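Local coordinates for protein antibiotic biosynthesis monooxygenase (PDB 4HL9) that probably acts as a monooxygenase of the antibiotic biosynthesis (ABM) family, a dimer whose subunits each pack helices on one antiparallel sheet, at residues L41-E46 against P98-H103; K50-P55 against A59-V64; Q66-H71 against H103-G108. All blocks are in the same frame, centred on the assembly; numbering follows the deposited sequence.

Contact 1 (L41-E46 against P98-H103); sequences LPLYRE and PLINAH
I100 uses its methylene and both methyls against L43 and Y44. Its CG1 lies 3.7 Å from L43 CB as the two aliphatic chains slide past each other in opposite directions. Its CD1 sits over one face of the Y44 ring, 4.2 Å from the centroid and displaced toward the rim, a CH-pi contact. The branch methyl CG2 reaches the phenol end, 3.4 Å from Y44 OH and 3.7 Å from Y44 CZ. Beta-branching suits isoleucine to this place: with CG1 anti to the carbonyl carbon (chi1 -69°), CG2 and CD1 are spread along the aromatic side chain. L43 widens the apolar patch at the more exposed margin, where its CD2 meets L99 CB at 4.1 Å and the two leucines cross at about a right angle.

Helix 37-52 and helix 91-101 are the two helices that a ferredoxin-like alpha/beta fold lays over one side of its antiparallel sheet, and this is a place where they touch. The segments meet by hydrocarbon and ring packing; the Y44 OH, though it touches the I100 methyl, has its polar partner outside, D30 OD2 on strand 24-32. That bond satisfies the hydroxyl and helps to hold the ring in place, with F72 meeting it at about 40°. I100 in turn packs on D30 and I32, so both helices bear on the same strand. Two residues beyond Y44, the E46 carboxylate forms a salt bridge to R95 NH2, adding a polar tie between the helices beside the hydrocarbon contact.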
loop_
_atom_site.group_PDB
_atom_site.type_symbol
_atom_site.label_atom_id
_atom_site.label_comp_id
_atom_site.label_asym_id
_atom_site.label_seq_id
_atom_site.Cartn_x
_atom_site.Cartn_y
_atom_site.Cartn_z
ATOM N N LEU A 41 -0.657 -18.238 -7.757
ATOM C CA LEU A 41 0.519 -18.137 -6.917
ATOM C C LEU A 41 1.854 -18.290 -7.679
ATOM O O LEU A 41 2.694 -17.405 -7.564
ATOM C CB LEU A 41 0.415 -19.034 -5.669
ATOM C CG LEU A 41 -0.483 -18.434 -4.566
ATOM C CD1 LEU A 41 -0.833 -19.481 -3.466
ATOM C CD2 LEU A 41 0.202 -17.210 -3.929
ATOM N N PRO A 42 2.033 -19.375 -8.483
ATOM C CA PRO A 42 3.294 -19.532 -9.233
ATOM C C PRO A 42 3.560 -18.389 -10.218
ATOM O O PRO A 42 4.716 -18.059 -10.468
ATOM C CB PRO A 42 3.087 -20.842 -10.017
ATOM C CG PRO A 42 2.007 -21.573 -9.260
ATOM C CD PRO A 42 1.102 -20.494 -8.758
ATOM N N LEU A 43 2.490 -17.843 -10.790
ATOM C CA LEU A 43 2.539 -16.712 -11.711
ATOM C C LEU A 43 3.037 -15.456 -10.971
ATOM O O LEU A 43 3.959 -14.780 -11.430
ATOM C CB LEU A 43 1.140 -16.468 -12.285
ATOM C CG LEU A 43 0.613 -17.283 -13.474
ATOM C CD1 LEU A 43 1.248 -18.645 -13.614
ATOM C CD2 LEU A 43 -0.918 -17.330 -13.555
ATOM N N TYR A 44 2.441 -15.186 -9.807
ATOM C CA TYR A 44 2.885 -14.090 -8.943
ATOM C C TYR A 44 4.365 -14.248 -8.542
ATOM O O TYR A 44 5.110 -13.269 -8.552
ATOM C CB TYR A 44 2.009 -14.009 -7.684
ATOM C CG TYR A 44 0.691 -13.263 -7.824
ATOM C CD1 TYR A 44 0.646 -11.928 -8.195
ATOM C CD2 TYR A 44 -0.519 -13.891 -7.504
ATOM C CE1 TYR A 44 -0.578 -11.245 -8.283
ATOM C CE2 TYR A 44 -1.723 -13.231 -7.597
ATOM C CZ TYR A 44 -1.758 -11.919 -7.972
ATOM O OH TYR A 44 -2.963 -11.294 -8.059
ATOM N N ARG A 45 4.786 -15.465 -8.191
ATOM C CA ARG A 45 6.181 -15.694 -7.799
ATOM C C ARG A 45 7.181 -15.351 -8.926
ATOM O O ARG A 45 8.195 -14.676 -8.693
ATOM C CB ARG A 45 6.398 -17.132 -7.306
ATOM C CG ARG A 45 5.648 -17.504 -6.024
ATOM C CD ARG A 45 6.099 -18.880 -5.547
ATOM N NE ARG A 45 4.983 -19.769 -5.214
ATOM C CZ ARG A 45 4.224 -19.668 -4.122
ATOM N NH1 ARG A 45 4.426 -18.697 -3.233
ATOM N NH2 ARG A 45 3.243 -20.539 -3.925
ATOM N N GLU A 46 6.871 -15.783 -10.148
ATOM C CA GLU A 46 7.694 -15.425 -11.317
ATOM C C GLU A 46 7.643 -13.918 -11.604
ATOM O O GLU A 46 8.666 -13.317 -11.894
ATOM C CB GLU A 46 7.290 -16.218 -12.573
ATOM C CG GLU A 46 8.219 -15.958 -13.788
ATOM C CD GLU A 46 7.786 -16.674 -15.068
ATOM O OE1 GLU A 46 6.853 -17.508 -15.027
ATOM O OE2 GLU A 46 8.389 -16.392 -16.125
ATOM N N PRO A 98 -2.008 -10.659 -17.594
ATOM C CA PRO A 98 -3.305 -11.118 -18.115
ATOM C C PRO A 98 -3.632 -12.554 -17.678
ATOM O O PRO A 98 -4.801 -12.848 -17.415
ATOM C CB PRO A 98 -3.140 -11.012 -19.638
ATOM C CG PRO A 98 -2.049 -9.951 -19.817
ATOM C CD PRO A 98 -1.104 -10.217 -18.680
ATOM N N LEU A 99 -2.627 -13.422 -17.551
ATOM C CA LEU A 99 -2.877 -14.782 -17.067
ATOM C C LEU A 99 -3.410 -14.813 -15.625
ATOM O O LEU A 99 -4.232 -15.661 -15.279
ATOM C CB LEU A 99 -1.635 -15.653 -17.179
ATOM C CG LEU A 99 -1.095 -15.955 -18.588
ATOM C CD1 LEU A 99 0.211 -16.703 -18.432
ATOM C CD2 LEU A 99 -2.150 -16.745 -19.389
ATOM N N ILE A 100 -2.926 -13.883 -14.807
ATOM C CA ILE A 100 -3.440 -13.642 -13.468
ATOM C C ILE A 100 -4.827 -13.047 -13.496
ATOM O O ILE A 100 -5.748 -13.563 -12.840
ATOM C CB ILE A 100 -2.472 -12.754 -12.646
ATOM C CG1 ILE A 100 -1.214 -13.556 -12.344
ATOM C CG2 ILE A 100 -3.151 -12.301 -11.341
ATOM C CD1 ILE A 100 0.076 -12.691 -12.044
ATOM N N ASN A 101 -5.004 -11.992 -14.284
ATOM C CA ASN A 101 -6.264 -11.284 -14.338
ATOM C C ASN A 101 -7.422 -12.087 -14.938
ATOM O O ASN A 101 -8.561 -11.761 -14.689
ATOM C CB ASN A 101 -6.125 -9.953 -15.062
ATOM C CG ASN A 101 -5.303 -8.956 -14.282
ATOM O OD1 ASN A 101 -4.963 -9.167 -13.099
ATOM N ND2 ASN A 101 -4.969 -7.851 -14.942
ATOM N N ALA A 102 -7.114 -13.127 -15.705
ATOM C CA ALA A 102 -8.138 -14.062 -16.190
ATOM C C ALA A 102 -9.014 -14.586 -15.043
ATOM O O ALA A 102 -10.188 -14.898 -15.232
ATOM C CB ALA A 102 -7.476 -15.227 -16.905
ATOM N N HIS A 103 -8.427 -14.651 -13.854
ATOM C CA HIS A 103 -9.113 -15.157 -12.670
ATOM C C HIS A 103 -9.607 -14.107 -11.648
ATOM O O HIS A 103 -9.974 -14.470 -10.526
ATOM C CB HIS A 103 -8.212 -16.169 -11.999
ATOM C CG HIS A 103 -7.878 -17.344 -12.871
ATOM N ND1 HIS A 103 -8.833 -18.239 -13.302
ATOM C CD2 HIS A 103 -6.701 -17.774 -13.389
ATOM C CE1 HIS A 103 -8.260 -19.174 -14.043
ATOM N NE2 HIS A 103 -6.967 -18.914 -14.115
#

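Contact 2 (K50-P55 against A59-V64); sequences KTRQEP and AYDLFV
R52 reaches from the last turn of helix 37-52 to the strand and grips Y60 O. The main bond is from R52 NE to Y60 O, 2.9 Å with an N-H...O angle of 151°, and it meets the carbonyl almost head-on. R52 NH2 adds a weak second bond to Y60 O at 3.2 Å and another weak one to D61 OD1 at 3.0 Å, the latter part of a salt bridge. The carboxylate and guanidinium planes are 63° apart, and of the two D61 oxygens it is OD1 that meets NH2. The extended arginine chain from CG to NE supplies the length this span requires.

Strand 59-65 is an outer strand of the ferredoxin-like sheet within its own chain. A59, D61 and F63 form backbone bonds with strand 71-78, so the Y60 carbonyl faces the other way and finds its partner in the arginine. Further along the same strand, F63 and V64 pair with an antiparallel strand of the second subunit, which carries the sheet across the interface.

The Y60 ring lies between strand 59-65 and helix 37-52, where it also packs on L47 and V48. T51 CG2 stands over the ring centre, 3.4 Å from the Y60 centroid, a close CH-pi contact, while T51 CB lies 3.6 Å from Y60 CE2. A chi1 of -63° sets that methyl on the ring and leaves OG1 beside the helix backbone, where it is hydrogen-bonded to L47 O one turn earlier; threonine thus meets an apolar and a polar need at once. F74 and H87 also meet the Y60 ring. Past the helix end, buried E54 OE2 is satisfied by H92 NE2 and H87 ND1.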
loop_
_atom_site.group_PDB
_atom_site.type_symbol
_atom_site.label_atom_id
_atom_site.label_comp_id
_atom_site.label_asym_id
_atom_site.label_seq_id
_atom_site.Cartn_x
_atom_site.Cartn_y
_atom_site.Cartn_z
ATOM N N LYS A 50 11.119 -11.768 -11.681
ATOM C CA LYS A 50 11.544 -11.097 -12.917
ATOM C C LYS A 50 11.497 -9.584 -12.796
ATOM O O LYS A 50 12.356 -8.877 -13.361
ATOM C CB LYS A 50 10.676 -11.517 -14.122
ATOM C CG LYS A 50 10.865 -12.932 -14.681
ATOM C CD LYS A 50 12.276 -13.207 -15.167
ATOM C CE LYS A 50 12.341 -14.443 -16.102
ATOM N NZ LYS A 50 11.506 -15.600 -15.665
ATOM N N THR A 51 10.484 -9.077 -12.088
ATOM C CA THR A 51 10.365 -7.633 -11.903
ATOM C C THR A 51 11.549 -7.097 -11.103
ATOM O O THR A 51 12.101 -6.054 -11.454
ATOM C CB THR A 51 9.035 -7.190 -11.270
ATOM O OG1 THR A 51 7.945 -7.541 -12.128
ATOM C CG2 THR A 51 9.009 -5.665 -11.080
ATOM N N ARG A 52 11.937 -7.815 -10.047
ATOM C CA ARG A 52 13.070 -7.401 -9.205
ATOM C C ARG A 52 14.397 -7.376 -9.974
ATOM O O ARG A 52 15.336 -6.679 -9.583
ATOM C CB ARG A 52 13.201 -8.317 -7.995
ATOM C CG ARG A 52 12.151 -8.065 -6.920
ATOM C CD ARG A 52 12.235 -9.158 -5.869
ATOM N NE ARG A 52 11.374 -8.879 -4.721
ATOM C CZ ARG A 52 11.112 -9.772 -3.768
ATOM N NH1 ARG A 52 11.625 -10.991 -3.839
ATOM N NH2 ARG A 52 10.328 -9.451 -2.758
ATOM N N GLN A 53 14.464 -8.148 -11.054
ATOM C CA GLN A 53 15.613 -8.137 -11.967
ATOM C C GLN A 53 15.589 -6.992 -12.991
ATOM O O GLN A 53 16.527 -6.844 -13.766
ATOM C CB GLN A 53 15.745 -9.489 -12.675
ATOM C CG GLN A 53 15.966 -10.649 -11.703
ATOM C CD GLN A 53 15.943 -12.008 -12.385
ATOM O OE1 GLN A 53 15.459 -12.153 -13.521
ATOM N NE2 GLN A 53 16.457 -13.015 -11.690
ATOM N N GLU A 54 14.539 -6.174 -13.009
ATOM C CA GLU A 54 14.535 -5.032 -13.922
ATOM C C GLU A 54 15.557 -4.025 -13.425
ATOM O O GLU A 54 15.579 -3.733 -12.228
ATOM C CB GLU A 54 13.166 -4.364 -14.006
ATOM C CG GLU A 54 12.134 -5.191 -14.739
ATOM C CD GLU A 54 10.745 -4.615 -14.609
ATOM O OE1 GLU A 54 10.603 -3.370 -14.615
ATOM O OE2 GLU A 54 9.792 -5.414 -14.528
ATOM N N PRO A 55 16.408 -3.502 -14.340
ATOM C CA PRO A 55 17.450 -2.543 -13.963
ATOM C C PRO A 55 16.936 -1.376 -13.119
ATOM O O PRO A 55 17.593 -0.976 -12.162
ATOM C CB PRO A 55 17.957 -2.017 -15.327
ATOM C CG PRO A 55 17.781 -3.158 -16.263
ATOM C CD PRO A 55 16.510 -3.896 -15.765
ATOM N N ALA A 59 12.201 -1.209 -5.530
ATOM C CA ALA A 59 11.679 -2.214 -4.590
ATOM C C ALA A 59 10.372 -2.794 -5.138
ATOM O O ALA A 59 9.625 -2.129 -5.852
ATOM C CB ALA A 59 11.494 -1.619 -3.169
ATOM N N TYR A 60 10.122 -4.067 -4.867
ATOM C CA TYR A 60 8.897 -4.691 -5.395
ATOM C C TYR A 60 8.602 -5.875 -4.491
ATOM O O TYR A 60 9.387 -6.817 -4.407
ATOM C CB TYR A 60 9.149 -5.166 -6.812
ATOM C CG TYR A 60 7.946 -5.550 -7.646
ATOM C CD1 TYR A 60 7.139 -4.567 -8.230
ATOM C CD2 TYR A 60 7.651 -6.894 -7.899
ATOM C CE1 TYR A 60 6.080 -4.903 -9.037
ATOM C CE2 TYR A 60 6.566 -7.249 -8.700
ATOM C CZ TYR A 60 5.790 -6.252 -9.267
ATOM O OH TYR A 60 4.724 -6.574 -10.070
ATOM N N ASP A 61 7.491 -5.794 -3.786
ATOM C CA ASP A 61 7.177 -6.785 -2.763
ATOM C C ASP A 61 5.696 -7.067 -2.834
ATOM O O ASP A 61 4.907 -6.171 -3.083
ATOM C CB ASP A 61 7.551 -6.263 -1.376
ATOM C CG ASP A 61 9.057 -6.039 -1.216
ATOM O OD1 ASP A 61 9.813 -7.029 -1.054
ATOM O OD2 ASP A 61 9.481 -4.877 -1.284
ATOM N N LEU A 62 5.338 -8.328 -2.612
ATOM C CA LEU A 62 3.974 -8.766 -2.758
ATOM C C LEU A 62 3.479 -9.291 -1.412
ATOM O O LEU A 62 4.208 -10.005 -0.712
ATOM C CB LEU A 62 3.933 -9.870 -3.825
ATOM C CG LEU A 62 2.595 -10.610 -3.987
ATOM C CD1 LEU A 62 1.562 -9.757 -4.702
ATOM C CD2 LEU A 62 2.831 -11.925 -4.743
ATOM N N PHE A 63 2.252 -8.917 -1.062
ATOM C CA PHE A 63 1.653 -9.288 0.216
ATOM C C PHE A 63 0.277 -9.835 -0.025
ATOM O O PHE A 63 -0.295 -9.637 -1.103
ATOM C CB PHE A 63 1.536 -8.048 1.100
ATOM C CG PHE A 63 2.849 -7.379 1.340
ATOM C CD1 PHE A 63 3.628 -7.743 2.429
ATOM C CD2 PHE A 63 3.343 -6.433 0.431
ATOM C CE1 PHE A 63 4.882 -7.128 2.645
ATOM C CE2 PHE A 63 4.576 -5.828 0.636
ATOM C CZ PHE A 63 5.334 -6.166 1.754
ATOM N N VAL A 64 -0.269 -10.486 1.001
ATOM C CA VAL A 64 -1.637 -10.989 0.926
ATOM C C VAL A 64 -2.427 -10.557 2.174
ATOM O O VAL A 64 -1.896 -10.557 3.280
ATOM C CB VAL A 64 -1.663 -12.526 0.723
ATOM C CG1 VAL A 64 -1.035 -13.255 1.914
ATOM C CG2 VAL A 64 -3.102 -13.038 0.463
#

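Contact 3 (Q66-H71 against H103-G108); sequences QKDPGH and HQRQDG
D68 and R105 meet end-on in a two-pronged salt bridge. R105 NH2 bonds D68 OD1 at 2.6 Å with an N-H...O angle of 161°, and R105 NH1 bonds D68 OD2 at 2.7 Å. Carboxylate and guanidinium are only 14° from coplanar, and both oxygens are met on their syn sides, a geometry that holds each group against rotation. The arginine gets there by a bend at chi3 (103°), while D68 comes from the opposite direction.

The aspartate is also braced by its own loop. D68 OD1 accepts from G70 N at 3.0 Å on its anti side, closing an Asx turn, and a type I beta turn from D68 to H71 is closed by H71 N to D68 O at 2.9 Å. Proline suits the second position, P69, because its ring holds phi near the value a type I turn uses there. At the third, G70 CA is the nearest atom, 3.9 Å from R105 NH2; with no side chain on the face turned toward the arginine, the turn can lie this close to the guanidinium.

Beyond this clasp, segment 103-108 runs out into exposed chain and is held by a link of its own, a long bond of 3.3 Å from Q104 NE2 to D107 OD1.

R105 NH2 is bonded to I32 O as well. G70 bonds through its backbone with I32 and R105 with F31, so the salt bridge spans the end of strand 24-32, which lies between strands 71-78 and 104-115; P69 leans on I37 of helix 37-52, and Q66 reaches D114 of the second subunit.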
loop_
_atom_site.group_PDB
_atom_site.type_symbol
_atom_site.label_atom_id
_atom_site.label_comp_id
_atom_site.label_asym_id
_atom_site.label_seq_id
_atom_site.Cartn_x
_atom_site.Cartn_y
_atom_site.Cartn_z
ATOM N N GLN A 66 -4.759 -10.629 5.286
ATOM C CA GLN A 66 -4.914 -11.702 6.298
ATOM C C GLN A 66 -6.339 -12.278 6.359
ATOM O O GLN A 66 -6.545 -13.406 6.866
ATOM C CB GLN A 66 -4.486 -11.218 7.686
ATOM C CG GLN A 66 -2.990 -10.950 7.848
ATOM C CD GLN A 66 -2.617 -10.640 9.283
ATOM O OE1 GLN A 66 -3.432 -10.102 10.030
ATOM N NE2 GLN A 66 -1.380 -10.946 9.666
ATOM N N LYS A 67 -7.305 -11.513 5.865
ATOM C CA LYS A 67 -8.721 -11.927 5.896
ATOM C C LYS A 67 -9.287 -12.337 4.524
ATOM O O LYS A 67 -10.476 -12.659 4.418
ATOM C CB LYS A 67 -9.595 -10.828 6.533
ATOM C CG LYS A 67 -9.143 -10.459 7.949
ATOM C CD LYS A 67 -9.785 -9.157 8.445
ATOM C CE LYS A 67 -8.949 -8.503 9.578
ATOM N NZ LYS A 67 -7.691 -7.838 9.075
ATOM N N ASP A 68 -8.438 -12.326 3.488
ATOM C CA ASP A 68 -8.834 -12.688 2.123
ATOM C C ASP A 68 -7.584 -13.211 1.375
ATOM O O ASP A 68 -6.806 -12.423 0.836
ATOM C CB ASP A 68 -9.483 -11.463 1.427
ATOM C CG ASP A 68 -9.953 -11.738 -0.014
ATOM O OD1 ASP A 68 -9.561 -12.758 -0.637
ATOM O OD2 ASP A 68 -10.720 -10.889 -0.544
ATOM N N PRO A 69 -7.393 -14.547 1.353
ATOM C CA PRO A 69 -6.215 -15.192 0.754
ATOM C C PRO A 69 -6.110 -14.984 -0.750
ATOM O O PRO A 69 -5.085 -15.354 -1.361
ATOM C CB PRO A 69 -6.401 -16.679 1.047
ATOM C CG PRO A 69 -7.522 -16.782 2.023
ATOM C CD PRO A 69 -8.273 -15.497 2.055
ATOM N N GLY A 70 -7.147 -14.401 -1.328
ATOM C CA GLY A 70 -7.134 -14.029 -2.742
ATOM C C GLY A 70 -6.915 -12.553 -2.999
ATOM O O GLY A 70 -6.960 -12.136 -4.147
ATOM N N HIS A 71 -6.685 -11.757 -1.951
ATOM C CA HIS A 71 -6.547 -10.295 -2.126
ATOM C C HIS A 71 -5.047 -10.027 -2.043
ATOM O O HIS A 71 -4.457 -10.088 -0.959
ATOM C CB HIS A 71 -7.368 -9.505 -1.077
ATOM C CG HIS A 71 -7.163 -8.003 -1.109
ATOM N ND1 HIS A 71 -7.429 -7.190 -0.025
ATOM C CD2 HIS A 71 -6.704 -7.177 -2.082
ATOM C CE1 HIS A 71 -7.159 -5.930 -0.330
ATOM N NE2 HIS A 71 -6.708 -5.893 -1.571
ATOM N N HIS A 103 -8.427 -14.651 -13.854
ATOM C CA HIS A 103 -9.113 -15.157 -12.670
ATOM C C HIS A 103 -9.607 -14.107 -11.648
ATOM O O HIS A 103 -9.974 -14.470 -10.526
ATOM C CB HIS A 103 -8.212 -16.169 -11.999
ATOM C CG HIS A 103 -7.878 -17.344 -12.871
ATOM N ND1 HIS A 103 -8.833 -18.239 -13.302
ATOM C CD2 HIS A 103 -6.701 -17.774 -13.389
ATOM C CE1 HIS A 103 -8.260 -19.174 -14.043
ATOM N NE2 HIS A 103 -6.967 -18.914 -14.115
ATOM N N GLN A 104 -9.621 -12.824 -12.014
ATOM C CA GLN A 104 -10.042 -11.774 -11.061
ATOM C C GLN A 104 -11.536 -11.836 -10.723
ATOM O O GLN A 104 -12.362 -12.153 -11.579
ATOM C CB GLN A 104 -9.710 -10.392 -11.582
ATOM C CG GLN A 104 -10.583 -9.951 -12.737
ATOM C CD GLN A 104 -10.202 -8.590 -13.297
ATOM O OE1 GLN A 104 -9.036 -8.199 -13.278
ATOM N NE2 GLN A 104 -11.186 -7.873 -13.802
ATOM N N ARG A 105 -11.888 -11.521 -9.480
ATOM C CA ARG A 105 -13.305 -11.485 -9.109
ATOM C C ARG A 105 -13.932 -10.111 -9.375
ATOM O O ARG A 105 -15.151 -10.000 -9.553
ATOM C CB ARG A 105 -13.531 -12.002 -7.672
ATOM C CG ARG A 105 -12.980 -11.169 -6.539
ATOM C CD ARG A 105 -13.474 -11.719 -5.182
ATOM N NE ARG A 105 -12.398 -12.459 -4.550
ATOM C CZ ARG A 105 -11.935 -12.217 -3.329
ATOM N NH1 ARG A 105 -12.511 -11.288 -2.565
ATOM N NH2 ARG A 105 -10.906 -12.929 -2.870
ATOM N N GLN A 106 -13.088 -9.080 -9.435
ATOM C CA GLN A 106 -13.485 -7.691 -9.714
ATOM C C GLN A 106 -12.247 -7.040 -10.321
ATOM O O GLN A 106 -11.155 -7.591 -10.201
ATOM C CB GLN A 106 -13.817 -6.900 -8.442
ATOM C CG GLN A 106 -14.166 -7.691 -7.184
ATOM C CD GLN A 106 -13.739 -7.004 -5.883
ATOM O OE1 GLN A 106 -13.546 -5.777 -5.818
ATOM N NE2 GLN A 106 -13.573 -7.808 -4.838
ATOM N N ASP A 107 -12.400 -5.872 -10.948
ATOM C CA ASP A 107 -11.238 -5.125 -11.438
ATOM C C ASP A 107 -10.252 -4.835 -10.301
ATOM O O ASP A 107 -10.653 -4.619 -9.149
ATOM C CB ASP A 107 -11.640 -3.785 -12.053
ATOM C CG ASP A 107 -12.397 -3.933 -13.354
ATOM O OD1 ASP A 107 -11.982 -4.735 -14.240
ATOM O OD2 ASP A 107 -13.405 -3.211 -13.491
ATOM N N GLY A 108 -8.969 -4.829 -10.634
ATOM C CA GLY A 108 -7.941 -4.446 -9.673
ATOM C C GLY A 108 -7.855 -2.932 -9.569
ATOM O O GLY A 108 -8.545 -2.200 -10.292
#

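In the fold
Contacts 1 and 2 both draw on helix 37-52, with centres 14 Å apart, and they touch where Y44 CB packs on L62 CD2. Contact 2 is nested in the chain loop that contact 1 closes. Contact 3 follows contact 2 in series but crosses contact 1, sharing H103, where helix 91-101 gives way to strand 104-115; their centres are 12 Å apart. Contacts 2 and 3 lie 19 Å apart on opposite sides of the chain's centre, yet both reach the same sheet. Together they join helix to helix, helix to sheet and turn to strand in one ferredoxin-like unit, and all three have residues touching the second subunit.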